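Long-range contacts in hypothetical protein (Bacteroides ovatus, PDB 4EPS), which is probably a component of the fimbrium tip, part of the filamentous surface appendages that mediate cell adhesion and biofilm formation: residues N16-S24 with T34-Q42; R158-S168 with K215-P224. One frame throughout, in Å; residues are numbered along the deposited sequence. Where two conformers were deposited one is given.

Contact 1. Residues N16-S24 with T34-Q42; sequences NVTDTGIIS and TGFVTTFTQ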
ATOM      1  N   ASN A  16       5.319 -44.871  29.687  1.00 27.75           N
ATOM      2  CA  ASN A  16       5.525 -43.661  28.904  0.60 27.05           C
ATOM      3  C   ASN A  16       5.336 -44.031  27.440  1.00 29.40           C
ATOM      4  O   ASN A  16       5.706 -45.138  27.040  1.00 26.94           O
ATOM      5  CB  ASN A  16       6.906 -43.045  29.185  0.60 29.57           C
ATOM      6  CG  ASN A  16       7.229 -42.915  30.656  0.60 50.32           C
ATOM      7  OD1 ASN A  16       6.654 -42.083  31.370  0.60 41.03           O
ATOM      8  ND2 ASN A  16       8.116 -43.781  31.156  0.60 40.16           N
ATOM      9  N   VAL A  17       4.689 -43.156  26.672  1.00 26.13           N
ATOM     10  CA  VAL A  17       4.396 -43.396  25.266  1.00 26.62           C
ATOM     11  C   VAL A  17       4.803 -42.167  24.449  1.00 27.86           C
ATOM     12  O   VAL A  17       4.374 -41.045  24.751  1.00 27.15           O
ATOM     13  CB  VAL A  17       2.882 -43.743  25.079  1.00 31.92           C
ATOM     14  CG1 VAL A  17       2.586 -44.045  23.627  1.00 31.99           C
ATOM     15  CG2 VAL A  17       2.465 -44.931  25.959  1.00 32.18           C
ATOM     16  N   THR A  18       5.647 -42.379  23.433  1.00 23.41           N
ATOM     17  CA  THR A  18       6.110 -41.293  22.566  1.00 23.36           C
ATOM     18  C   THR A  18       5.852 -41.643  21.116  1.00 27.03           C
ATOM     19  O   THR A  18       6.227 -42.723  20.677  1.00 26.19           O
ATOM     20  CB  THR A  18       7.623 -41.016  22.772  1.00 29.41           C
ATOM     21  OG1 THR A  18       7.857 -40.781  24.148  1.00 29.13           O
ATOM     22  CG2 THR A  18       8.108 -39.793  21.984  1.00 28.96           C
ATOM     23  N   ASP A  19       5.263 -40.722  20.377  1.00 23.45           N
ATOM     24  CA  ASP A  19       5.053 -40.907  18.936  1.00 23.68           C
ATOM     25  C   ASP A  19       6.292 -40.449  18.188  1.00 28.26           C
ATOM     26  O   ASP A  19       6.735 -39.326  18.397  1.00 28.38           O
ATOM     27  CB  ASP A  19       3.830 -40.105  18.471  1.00 25.53           C
ATOM     28  CG  ASP A  19       3.569 -40.180  16.972  1.00 26.21           C
ATOM     29  OD1 ASP A  19       4.171 -41.051  16.300  1.00 29.88           O
ATOM     30  OD2 ASP A  19       2.751 -39.407  16.484  1.00 29.01           O
ATOM     31  N   THR A  20       6.835 -41.287  17.301  1.00 26.80           N
ATOM     32  CA  THR A  20       8.017 -40.908  16.512  1.00 27.54           C
ATOM     33  C   THR A  20       7.582 -39.935  15.389  1.00 32.89           C
ATOM     34  O   THR A  20       8.431 -39.290  14.792  1.00 34.02           O
ATOM     35  CB  THR A  20       8.752 -42.135  15.964  1.00 32.76           C
ATOM     36  OG1 THR A  20       7.886 -42.841  15.090  1.00 32.64           O
ATOM     37  CG2 THR A  20       9.271 -43.071  17.066  1.00 33.94           C
ATOM     38  N   GLY A  21       6.276 -39.875  15.116  1.00 29.45           N
ATOM     39  CA  GLY A  21       5.664 -38.963  14.149  1.00 29.19           C
ATOM     40  C   GLY A  21       5.623 -39.433  12.710  1.00 30.72           C
ATOM     41  O   GLY A  21       6.334 -40.365  12.333  1.00 29.60           O
ATOM     42  N   ILE A  22       4.738 -38.828  11.917  1.00 28.32           N
ATOM     43  CA  ILE A  22       4.617 -39.067  10.473  1.00 27.24           C
ATOM     44  C   ILE A  22       5.519 -38.034   9.816  1.00 33.26           C
ATOM     45  O   ILE A  22       5.272 -36.826   9.952  1.00 32.08           O
ATOM     46  CB  ILE A  22       3.157 -38.990   9.970  1.00 30.23           C
ATOM     47  CG1 ILE A  22       2.233 -39.928  10.777  1.00 31.09           C
ATOM     48  CG2 ILE A  22       3.074 -39.286   8.462  1.00 27.52           C
ATOM     49  CD1 ILE A  22       0.759 -39.822  10.482  1.00 39.66           C
ATOM     50  N   ILE A  23       6.552 -38.494   9.109  1.00 31.49           N
ATOM     51  CA  ILE A  23       7.558 -37.610   8.514  1.00 32.62           C
ATOM     52  C   ILE A  23       7.405 -37.493   6.988  1.00 33.81           C
ATOM     53  O   ILE A  23       6.763 -38.321   6.363  1.00 29.23           O
ATOM     54  CB  ILE A  23       8.996 -38.064   8.918  1.00 37.98           C
ATOM     55  CG1 ILE A  23       9.265 -39.532   8.519  1.00 40.33           C
ATOM     56  CG2 ILE A  23       9.206 -37.843  10.440  1.00 39.29           C
ATOM     57  CD1 ILE A  23      10.780 -40.011   8.603  1.00 49.76           C
ATOM     58  N   SER A  24       7.964 -36.431   6.403  1.00 33.63           N
ATOM     59  CA  SER A  24       7.855 -36.179   4.969  1.00 36.27           C
ATOM     60  C   SER A  24       8.441 -37.316   4.141  1.00 43.91           C
ATOM     61  O   SER A  24       9.509 -37.823   4.471  1.00 43.92           O
ATOM     62  CB  SER A  24       8.540 -34.867   4.601  1.00 41.49           C
ATOM     63  OG  SER A  24       8.119 -34.495   3.298  1.00 52.57           O
ATOM     64  N   THR A  34       9.970 -32.023  12.189  1.00 66.59           N
ATOM     65  CA  THR A  34       9.390 -32.912  13.204  1.00 64.28           C
ATOM     66  C   THR A  34       8.300 -33.827  12.592  1.00 60.19           C
ATOM     67  O   THR A  34       8.126 -34.965  13.036  1.00 59.35           O
ATOM     68  CB  THR A  34       8.795 -32.046  14.348  1.00 78.22           C
ATOM     69  OG1 THR A  34       9.648 -30.928  14.611  1.00 82.82           O
ATOM     70  CG2 THR A  34       8.569 -32.828  15.633  1.00 77.82           C
ATOM     71  N   GLY A  35       7.577 -33.310  11.599  1.00 50.16           N
ATOM     72  CA  GLY A  35       6.472 -34.020  10.977  1.00 46.69           C
ATOM     73  C   GLY A  35       5.239 -33.912  11.852  1.00 43.30           C
ATOM     74  O   GLY A  35       5.139 -32.985  12.657  1.00 44.02           O
ATOM     75  N   PHE A  36       4.293 -34.849  11.718  1.00 33.86           N
ATOM     76  CA  PHE A  36       3.053 -34.839  12.496  1.00 30.89           C
ATOM     77  C   PHE A  36       3.206 -35.761  13.661  1.00 33.61           C
ATOM     78  O   PHE A  36       3.204 -36.993  13.497  1.00 29.94           O
ATOM     79  CB  PHE A  36       1.844 -35.241  11.639  1.00 32.02           C
ATOM     80  CG  PHE A  36       1.566 -34.291  10.512  1.00 32.11           C
ATOM     81  CD1 PHE A  36       0.751 -33.176  10.703  1.00 35.03           C
ATOM     82  CD2 PHE A  36       2.134 -34.489   9.255  1.00 33.37           C
ATOM     83  CE1 PHE A  36       0.510 -32.272   9.650  1.00 35.14           C
ATOM     84  CE2 PHE A  36       1.873 -33.594   8.200  1.00 35.47           C
ATOM     85  CZ  PHE A  36       1.072 -32.490   8.410  1.00 32.70           C
ATOM     86  N   VAL A  37       3.352 -35.161  14.847  1.00 30.36           N
ATOM     87  CA  VAL A  37       3.562 -35.892  16.090  1.00 30.61           C
ATOM     88  C   VAL A  37       2.299 -35.825  16.911  1.00 35.75           C
ATOM     89  O   VAL A  37       1.801 -34.740  17.226  1.00 33.76           O
ATOM     90  CB  VAL A  37       4.784 -35.349  16.881  1.00 35.21           C
ATOM     91  CG1 VAL A  37       4.920 -36.045  18.235  1.00 35.37           C
ATOM     92  CG2 VAL A  37       6.076 -35.501  16.083  1.00 35.39           C
ATOM     93  N   THR A  38       1.811 -36.992  17.286  1.00 33.40           N
ATOM     94  CA  THR A  38       0.625 -37.130  18.104  1.00 33.74           C
ATOM     95  C   THR A  38       0.964 -36.841  19.553  1.00 35.94           C
ATOM     96  O   THR A  38       1.939 -37.362  20.093  1.00 34.94           O
ATOM     97  CB  THR A  38       0.079 -38.570  17.927  1.00 45.37           C
ATOM     98  OG1 THR A  38      -0.357 -38.746  16.570  1.00 46.52           O
ATOM     99  CG2 THR A  38      -1.023 -38.914  18.908  1.00 45.13           C
ATOM    100  N   THR A  39       0.184 -36.005  20.222  0.50 34.75           N
ATOM    101  CA  THR A  39       0.512 -35.708  21.622  0.50 34.55           C
ATOM    102  C   THR A  39      -0.307 -36.575  22.617  0.50 35.92           C
ATOM    103  O   THR A  39       0.106 -36.725  23.770  0.50 36.11           O
ATOM    104  CB  THR A  39       0.345 -34.197  21.899  0.50 49.37           C
ATOM    105  OG1 THR A  39       0.784 -33.924  23.231  0.50 49.92           O
ATOM    106  CG2 THR A  39      -1.098 -33.695  21.684  0.50 49.42           C
ATOM    107  N   PHE A  40      -1.458 -37.120  22.154  0.50 29.41           N
ATOM    108  CA  PHE A  40      -2.459 -37.918  22.885  0.50 28.02           C
ATOM    109  C   PHE A  40      -3.365 -36.985  23.717  0.50 29.91           C
ATOM    110  O   PHE A  40      -3.020 -35.834  23.967  0.50 27.34           O
ATOM    111  CB  PHE A  40      -1.851 -39.048  23.746  0.50 29.72           C
ATOM    112  CG  PHE A  40      -1.054 -40.042  22.927  0.50 30.88           C
ATOM    113  CD1 PHE A  40      -1.695 -40.995  22.144  0.50 33.43           C
ATOM    114  CD2 PHE A  40       0.336 -40.014  22.933  0.50 32.71           C
ATOM    115  CE1 PHE A  40      -0.958 -41.898  21.369  0.50 34.46           C
ATOM    116  CE2 PHE A  40       1.073 -40.930  22.172  0.50 34.98           C
ATOM    117  CZ  PHE A  40       0.419 -41.858  21.391  0.50 33.14           C
ATOM    118  N   THR A  41      -4.542 -37.475  24.090  1.00 26.88           N
ATOM    119  CA  THR A  41      -5.543 -36.683  24.807  1.00 28.35           C
ATOM    120  C   THR A  41      -6.282 -37.575  25.795  1.00 31.78           C
ATOM    121  O   THR A  41      -6.262 -38.801  25.648  1.00 31.09           O
ATOM    122  CB  THR A  41      -6.478 -36.006  23.772  1.00 41.97           C
ATOM    123  OG1 THR A  41      -7.354 -35.104  24.446  1.00 53.48           O
ATOM    124  CG2 THR A  41      -7.278 -37.002  22.943  1.00 39.38           C
ATOM    125  N   GLN A  42      -6.955 -36.966  26.796  1.00 29.05           N
ATOM    126  CA  GLN A  42      -7.705 -37.734  27.797  1.00 28.50           C
ATOM    127  C   GLN A  42      -8.671 -38.705  27.118  1.00 31.17           C
ATOM    128  O   GLN A  42      -9.421 -38.292  26.232  1.00 30.50           O
ATOM    129  CB  GLN A  42      -8.477 -36.803  28.749  1.00 30.24           C
ATOM    130  CG  GLN A  42      -9.062 -37.604  29.915  1.00 37.94           C
ATOM    131  CD  GLN A  42      -9.844 -36.775  30.886  1.00 51.75           C
ATOM    132  OE1 GLN A  42     -10.336 -35.694  30.551  1.00 40.78           O
ATOM    133  NE2 GLN A  42     -10.017 -37.308  32.096  1.00 46.98           N
TER
HETATM  134  O   HOH W   1       4.356 -38.188  21.451  1.00 30.47           O
HETATM  135  O   HOH W   2       9.333 -36.623  14.413  1.00 53.52           O
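An Asx turn closes strand 14-19, and the chain beyond it, in the N-terminal part of this fimbrillin-like protein, pairs with the extended segment 34-42 through D19 and one isolated antiparallel bridge. The bridge is a hydrogen-bonded pair, I22 with F36: I22 N gives to F36 O at 2.9 Å, and F36 N returns a bond to I22 O. Beside it the glycines let the chains close up, since a side chain on G35 would run into I22 O and one on G21 into V37 CG2. CG of D19 stands anti to the backbone N (chi1 177°), which carries the carboxylate across to T38. There D19 OD2 takes the T38 N-H on its anti side, nearly in the carboxylate plane, at 2.7 Å, and also accepts from H157. OD1 turns back on its own chain and is met by G21 N from above the carboxylate plane. One water joins D19 N to T38 O, and a second joins T20 O to T34 O. Further along, T38 CG2 sits over the centre of the F40 ring, 3.8 Å above its plane, while V17 CG1 approaches that ring obliquely, 3.8 Å from F40 CE2.

Contact 2. Residues R158-S168 with K215-P224; sequences RMSLVVVKLPS and KDEYRLLRKP
The Y218 ring has V164 O at its edge, near the ring plane, and L166 CD1 coming in obliquely to 3.8 Å from Y218 CE1. The other flat group, the R219 guanidinium, meets the E217 carboxylate edge-on: R219 NH1 lies 2.9 Å from E217 OE2 and uses the anti lone pair of that oxygen, while K215 NZ reaches the same OE2 on its syn side at 2.8 Å. R219 NH1 has a second carboxylate in D212, and E217 OE1 pairs with R254, so two carboxylates are shared among three basic side chains, which probably keeps E217 ionised. E217 CG is wedged between its own backbone N and carbonyl carbon (chi1 70°), which lays the carboxylate against V163, with E217 CD 3.7 Å from V163 CG1. With an alanine here, K215 and R254 would probably lose this carboxylate partner, R219 would be left to D212, and V163 CG1 would lose its neighbour on that side. Side chains of V163 and R219 run side by side, and L161 CD1 reaches L221 CD2 at 4.0 Å. At the end of strand 160-165, K165 bends at chi2 (72°) and brings NZ to D216 O at 3.0 Å; a glycerol also bonds this NZ. Waters tie D216 to L166 and S168. Strand 217-222 starts at a G1 bulge on its other side, where D216 and E217 both face D212 of strand 206-212. Six backbone bonds, two at each of the pairs S160-R222, V162-L220 and V164-Y218, join strands 160-165 and 217-222 as antiparallel neighbours in the fimbrillin-like region.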
ATOM      1  N   ARG A 158       1.388 -46.822  11.246  1.00 24.25           N
ATOM      2  CA  ARG A 158       1.399 -47.900  10.261  0.60 24.10           C
ATOM      3  C   ARG A 158       0.745 -47.491   8.934  1.00 28.11           C
ATOM      4  O   ARG A 158       0.991 -48.129   7.916  1.00 27.44           O
ATOM      5  CB  ARG A 158       0.721 -49.147  10.842  0.60 25.18           C
ATOM      6  CG  ARG A 158       1.457 -49.711  12.070  0.60 30.48           C
ATOM      7  CD  ARG A 158       2.918 -50.035  11.796  0.60 37.19           C
ATOM      8  NE  ARG A 158       3.047 -51.229  10.968  0.60 39.40           N
ATOM      9  CZ  ARG A 158       3.348 -52.438  11.434  0.60 48.70           C
ATOM     10  NH1 ARG A 158       3.584 -52.618  12.727  0.60 33.04           N
ATOM     11  NH2 ARG A 158       3.422 -53.473  10.611  0.60 34.47           N
HETATM   12  N   MSE A 159      -0.083 -46.441   8.940  1.00 23.36           N
HETATM   13  CA  MSE A 159      -0.731 -45.994   7.710  1.00 22.38           C
HETATM   14  C   MSE A 159       0.132 -44.932   7.037  1.00 25.80           C
HETATM   15  O   MSE A 159       1.152 -44.506   7.593  1.00 25.23           O
HETATM   16  CB  MSE A 159      -2.149 -45.414   8.026  1.00 23.57           C
HETATM   17  CG  MSE A 159      -3.112 -46.453   8.636  1.00 28.35           C
HETATM   18 SE   MSE A 159      -3.387 -47.995   7.441  0.75 33.96          SE
HETATM   19  CE  MSE A 159      -2.386 -49.385   8.446  1.00 30.14           C
ATOM     20  N   SER A 160      -0.296 -44.481   5.854  1.00 23.51           N
ATOM     21  CA  SER A 160       0.366 -43.386   5.154  1.00 22.39           C
ATOM     22  C   SER A 160      -0.551 -42.185   5.265  1.00 25.46           C
ATOM     23  O   SER A 160      -1.700 -42.344   5.679  1.00 24.39           O
ATOM     24  CB  SER A 160       0.657 -43.769   3.702  1.00 29.28           C
ATOM     25  OG  SER A 160       1.552 -42.811   3.156  1.00 35.19           O
ATOM     26  N   LEU A 161      -0.065 -40.993   4.929  1.00 21.41           N
ATOM     27  CA  LEU A 161      -0.887 -39.795   5.095  1.00 21.28           C
ATOM     28  C   LEU A 161      -0.864 -38.883   3.880  1.00 27.12           C
ATOM     29  O   LEU A 161       0.207 -38.513   3.393  1.00 27.31           O
ATOM     30  CB  LEU A 161      -0.394 -39.022   6.336  1.00 20.77           C
ATOM     31  CG  LEU A 161      -1.184 -37.749   6.717  1.00 24.58           C
ATOM     32  CD1 LEU A 161      -2.626 -38.118   7.190  1.00 23.56           C
ATOM     33  CD2 LEU A 161      -0.451 -36.976   7.768  1.00 25.59           C
ATOM     34  N   VAL A 162      -2.058 -38.492   3.422  1.00 22.85           N
ATOM     35  CA  VAL A 162      -2.217 -37.502   2.361  1.00 22.86           C
ATOM     36  C   VAL A 162      -2.424 -36.152   3.068  1.00 24.54           C
ATOM     37  O   VAL A 162      -3.286 -36.047   3.948  1.00 22.72           O
ATOM     38  CB  VAL A 162      -3.396 -37.839   1.387  1.00 26.56           C
ATOM     39  CG1 VAL A 162      -3.842 -36.610   0.559  1.00 26.12           C
ATOM     40  CG2 VAL A 162      -3.029 -38.987   0.456  1.00 26.67           C
ATOM     41  N   VAL A 163      -1.688 -35.122   2.658  1.00 20.19           N
ATOM     42  CA  VAL A 163      -1.885 -33.759   3.183  1.00 20.50           C
ATOM     43  C   VAL A 163      -2.201 -32.871   1.971  1.00 24.26           C
ATOM     44  O   VAL A 163      -1.446 -32.923   0.995  1.00 23.30           O
ATOM     45  CB  VAL A 163      -0.680 -33.218   4.003  1.00 23.51           C
ATOM     46  CG1 VAL A 163      -0.958 -31.783   4.489  1.00 23.08           C
ATOM     47  CG2 VAL A 163      -0.382 -34.142   5.203  1.00 23.74           C
ATOM     48  N   VAL A 164      -3.319 -32.112   2.011  1.00 22.09           N
ATOM     49  CA  VAL A 164      -3.696 -31.231   0.900  1.00 22.28           C
ATOM     50  C   VAL A 164      -3.684 -29.781   1.395  1.00 24.78           C
ATOM     51  O   VAL A 164      -4.358 -29.459   2.369  1.00 23.89           O
ATOM     52  CB  VAL A 164      -5.070 -31.577   0.247  1.00 26.36           C
ATOM     53  CG1 VAL A 164      -5.312 -30.717  -1.002  1.00 26.07           C
ATOM     54  CG2 VAL A 164      -5.193 -33.066  -0.077  1.00 26.33           C
ATOM     55  N   LYS A 165      -2.950 -28.910   0.686  1.00 21.17           N
ATOM     56  CA  LYS A 165      -2.913 -27.473   0.967  1.00 20.46           C
ATOM     57  C   LYS A 165      -3.551 -26.736  -0.215  1.00 23.44           C
ATOM     58  O   LYS A 165      -2.923 -26.598  -1.270  1.00 23.02           O
ATOM     59  CB  LYS A 165      -1.453 -27.005   1.201  1.00 22.31           C
ATOM     60  CG  LYS A 165      -1.337 -25.536   1.627  1.00 27.52           C
ATOM     61  CD  LYS A 165      -1.822 -25.348   3.041  1.00 33.47           C
ATOM     62  CE  LYS A 165      -1.544 -23.951   3.532  1.00 41.93           C
ATOM     63  NZ  LYS A 165      -2.261 -23.726   4.801  1.00 41.25           N
ATOM     64  N   LEU A 166      -4.802 -26.274  -0.050  1.00 20.93           N
ATOM     65  CA  LEU A 166      -5.468 -25.543  -1.124  1.00 21.00           C
ATOM     66  C   LEU A 166      -4.965 -24.068  -1.152  1.00 23.14           C
ATOM     67  O   LEU A 166      -4.387 -23.607  -0.168  1.00 22.40           O
ATOM     68  CB  LEU A 166      -6.995 -25.605  -0.968  1.00 21.16           C
ATOM     69  CG  LEU A 166      -7.631 -27.018  -1.061  1.00 25.56           C
ATOM     70  CD1 LEU A 166      -9.139 -26.914  -0.817  1.00 25.97           C
ATOM     71  CD2 LEU A 166      -7.314 -27.691  -2.399  1.00 25.60           C
ATOM     72  N   PRO A 167      -5.142 -23.327  -2.260  1.00 23.09           N
ATOM     73  CA  PRO A 167      -4.698 -21.925  -2.254  1.00 23.23           C
ATOM     74  C   PRO A 167      -5.485 -21.088  -1.235  1.00 26.04           C
ATOM     75  O   PRO A 167      -6.666 -21.328  -0.975  1.00 24.79           O
ATOM     76  CB  PRO A 167      -4.981 -21.437  -3.682  1.00 25.40           C
ATOM     77  CG  PRO A 167      -5.938 -22.389  -4.254  1.00 28.43           C
ATOM     78  CD  PRO A 167      -5.764 -23.699  -3.560  1.00 23.71           C
ATOM     79  N   SER A 168      -4.788 -20.164  -0.581  1.00 23.36           N
ATOM     80  CA  SER A 168      -5.402 -19.239   0.375  1.00 22.60           C
ATOM     81  C   SER A 168      -4.666 -17.913   0.274  1.00 25.46           C
ATOM     82  O   SER A 168      -3.528 -17.879  -0.194  1.00 22.97           O
ATOM     83  CB  SER A 168      -5.396 -19.789   1.798  1.00 24.77           C
ATOM     84  OG  SER A 168      -4.089 -20.029   2.300  1.00 27.47           O
ATOM     85  N   LYS A 215      -3.853 -24.912  10.743  1.00 37.66           N
ATOM     86  CA  LYS A 215      -2.882 -24.900   9.637  1.00 36.13           C
ATOM     87  C   LYS A 215      -3.541 -24.649   8.272  1.00 36.70           C
ATOM     88  O   LYS A 215      -2.820 -24.419   7.299  1.00 37.18           O
ATOM     89  CB  LYS A 215      -2.113 -26.233   9.574  1.00 38.08           C
ATOM     90  CG  LYS A 215      -1.186 -26.489  10.755  1.00 45.80           C
ATOM     91  CD  LYS A 215      -0.428 -27.814  10.617  1.00 54.09           C
ATOM     92  CE  LYS A 215       0.808 -27.701   9.759  1.00 66.85           C
ATOM     93  NZ  LYS A 215       1.241 -29.022   9.232  1.00 76.94           N
ATOM     94  N   ASP A 216      -4.899 -24.720   8.190  1.00 29.76           N
ATOM     95  CA  ASP A 216      -5.692 -24.590   6.954  1.00 26.51           C
ATOM     96  C   ASP A 216      -5.245 -25.664   5.929  1.00 26.33           C
ATOM     97  O   ASP A 216      -4.822 -25.348   4.805  1.00 25.37           O
ATOM     98  CB  ASP A 216      -5.635 -23.173   6.332  1.00 27.50           C
ATOM     99  CG  ASP A 216      -6.481 -23.042   5.074  1.00 31.16           C
ATOM    100  OD1 ASP A 216      -7.539 -23.720   4.989  1.00 31.65           O
ATOM    101  OD2 ASP A 216      -6.052 -22.333   4.138  1.00 36.37           O
ATOM    102  N   GLU A 217      -5.352 -26.934   6.322  1.00 22.44           N
ATOM    103  CA  GLU A 217      -4.956 -28.008   5.414  1.00 22.28           C
ATOM    104  C   GLU A 217      -5.807 -29.225   5.729  1.00 25.17           C
ATOM    105  O   GLU A 217      -6.361 -29.328   6.844  1.00 24.00           O
ATOM    106  CB  GLU A 217      -3.425 -28.303   5.501  1.00 24.78           C
ATOM    107  CG  GLU A 217      -2.971 -28.948   6.785  1.00 34.23           C
ATOM    108  CD  GLU A 217      -1.477 -29.149   6.967  1.00 47.56           C
ATOM    109  OE1 GLU A 217      -0.676 -28.552   6.213  1.00 39.59           O
ATOM    110  OE2 GLU A 217      -1.111 -29.898   7.898  1.00 41.10           O
ATOM    111  N   TYR A 218      -5.935 -30.125   4.744  1.00 20.86           N
ATOM    112  CA  TYR A 218      -6.729 -31.347   4.884  1.00 21.36           C
ATOM    113  C   TYR A 218      -5.809 -32.529   4.998  1.00 25.73           C
ATOM    114  O   TYR A 218      -4.806 -32.574   4.278  1.00 25.21           O
ATOM    115  CB  TYR A 218      -7.664 -31.554   3.682  1.00 22.22           C
ATOM    116  CG  TYR A 218      -8.694 -30.457   3.525  1.00 24.45           C
ATOM    117  CD1 TYR A 218      -8.365 -29.250   2.911  1.00 26.22           C
ATOM    118  CD2 TYR A 218      -9.987 -30.606   4.030  1.00 25.54           C
ATOM    119  CE1 TYR A 218      -9.317 -28.237   2.749  1.00 27.09           C
ATOM    120  CE2 TYR A 218     -10.944 -29.595   3.878  1.00 25.58           C
ATOM    121  CZ  TYR A 218     -10.600 -28.418   3.236  1.00 31.78           C
ATOM    122  OH  TYR A 218     -11.511 -27.400   3.100  1.00 37.00           O
ATOM    123  N   ARG A 219      -6.143 -33.475   5.879  1.00 22.08           N
ATOM    124  CA  ARG A 219      -5.332 -34.684   6.121  1.00 22.55           C
ATOM    125  C   ARG A 219      -6.187 -35.911   5.987  1.00 26.46           C
ATOM    126  O   ARG A 219      -7.337 -35.921   6.420  1.00 25.35           O
ATOM    127  CB  ARG A 219      -4.653 -34.625   7.509  1.00 22.89           C
ATOM    128  CG  ARG A 219      -3.688 -33.440   7.603  1.00 33.64           C
ATOM    129  CD  ARG A 219      -2.626 -33.577   8.673  1.00 41.17           C
ATOM    130  NE  ARG A 219      -3.136 -33.340  10.025  1.00 44.27           N
ATOM    131  CZ  ARG A 219      -3.136 -32.164  10.649  1.00 59.05           C
ATOM    132  NH1 ARG A 219      -2.673 -31.071  10.035  1.00 46.07           N
ATOM    133  NH2 ARG A 219      -3.613 -32.063  11.879  1.00 43.45           N
ATOM    134  N   LEU A 220      -5.646 -36.951   5.353  1.00 21.74           N
ATOM    135  CA  LEU A 220      -6.386 -38.180   5.149  1.00 21.98           C
ATOM    136  C   LEU A 220      -5.454 -39.363   5.260  1.00 24.25           C
ATOM    137  O   LEU A 220      -4.513 -39.459   4.473  1.00 21.50           O
ATOM    138  CB  LEU A 220      -7.048 -38.161   3.747  1.00 22.66           C
ATOM    139  CG  LEU A 220      -7.892 -39.381   3.383  1.00 26.47           C
ATOM    140  CD1 LEU A 220      -9.247 -39.333   4.121  1.00 27.02           C
ATOM    141  CD2 LEU A 220      -8.152 -39.401   1.895  1.00 29.82           C
ATOM    142  N   LEU A 221      -5.723 -40.265   6.207  1.00 21.59           N
ATOM    143  CA  LEU A 221      -4.949 -41.504   6.307  1.00 22.66           C
ATOM    144  C   LEU A 221      -5.294 -42.425   5.139  1.00 26.63           C
ATOM    145  O   LEU A 221      -6.471 -42.527   4.765  1.00 24.36           O
ATOM    146  CB  LEU A 221      -5.224 -42.236   7.633  1.00 22.58           C
ATOM    147  CG  LEU A 221      -4.814 -41.480   8.897  1.00 25.46           C
ATOM    148  CD1 LEU A 221      -5.585 -42.026  10.095  1.00 25.25           C
ATOM    149  CD2 LEU A 221      -3.301 -41.542   9.118  1.00 25.90           C
ATOM    150  N   ARG A 222      -4.259 -43.073   4.548  1.00 24.08           N
ATOM    151  CA  ARG A 222      -4.390 -44.002   3.417  1.00 23.58           C
ATOM    152  C   ARG A 222      -3.558 -45.243   3.672  1.00 25.64           C
ATOM    153  O   ARG A 222      -2.575 -45.191   4.414  1.00 23.68           O
ATOM    154  CB  ARG A 222      -3.929 -43.342   2.089  1.00 23.61           C
ATOM    155  CG  ARG A 222      -4.712 -42.048   1.674  1.00 23.63           C
ATOM    156  CD  ARG A 222      -6.144 -42.322   1.255  1.00 26.16           C
ATOM    157  NE  ARG A 222      -6.230 -43.190   0.072  1.00 29.21           N
ATOM    158  CZ  ARG A 222      -7.279 -43.944  -0.241  1.00 41.05           C
ATOM    159  NH1 ARG A 222      -8.341 -43.987   0.560  1.00 28.89           N
ATOM    160  NH2 ARG A 222      -7.264 -44.684  -1.345  1.00 34.25           N
ATOM    161  N   LYS A 223      -3.963 -46.370   3.095  1.00 24.57           N
ATOM    162  CA  LYS A 223      -3.178 -47.595   3.255  1.00 24.72           C
ATOM    163  C   LYS A 223      -1.849 -47.451   2.520  1.00 28.32           C
ATOM    164  O   LYS A 223      -1.822 -46.897   1.420  1.00 27.60           O
ATOM    165  CB  LYS A 223      -3.944 -48.808   2.740  1.00 28.35           C
ATOM    166  CG  LYS A 223      -4.990 -49.317   3.717  1.00 43.97           C
ATOM    167  CD  LYS A 223      -5.781 -50.452   3.095  1.00 61.72           C
ATOM    168  CE  LYS A 223      -6.770 -51.041   4.064  1.00 80.29           C
ATOM    169  NZ  LYS A 223      -7.661 -52.044   3.415  1.00 90.94           N
ATOM    170  N   PRO A 224      -0.727 -47.893   3.112  1.00 27.29           N
ATOM    171  CA  PRO A 224       0.555 -47.818   2.380  1.00 27.64           C
ATOM    172  C   PRO A 224       0.473 -48.571   1.050  1.00 30.64           C
ATOM    173  O   PRO A 224      -0.253 -49.571   0.944  1.00 27.55           O
ATOM    174  CB  PRO A 224       1.544 -48.496   3.338  1.00 29.16           C
ATOM    175  CG  PRO A 224       0.913 -48.320   4.691  1.00 33.39           C
ATOM    176  CD  PRO A 224      -0.549 -48.525   4.439  1.00 28.87           C
TER
HETATM  177  O   HOH W   3      -6.103 -26.050   2.475  1.00 26.54           O
HETATM  178  O   HOH W   4      -4.061 -22.774   2.346  1.00 31.52           O
HETATM  179  O   HOH W   5      -4.138 -20.546   4.922  1.00 30.69           O

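How the contacts relate
F36 joins the two contacts, whose centres lie 15 Å apart. Its backbone makes the bridge of contact 1, and its ring rests on contact 2: F36 CE1 is 3.4 Å from K215 NZ, E217 OE2 and R219 NH1 alike, and F36 CE2 packs 3.8 Å from V163 CG2. The ring thus abuts the salt-bridge group on strand 217-222. H157, just before segment 158-168, bonds D19 of contact 1, and strand 14-19 runs parallel to strand 148-174, which supplies one side of contact 2. Strand 251-256 also adjoins both: Y252 meets the F36 ring edge-to-face and touches L161 and V163. Bound glycerol, probably from crystallisation, comes within about 3 Å of the T38 side chain in contact 1, as it does of the K165 side chain in contact 2.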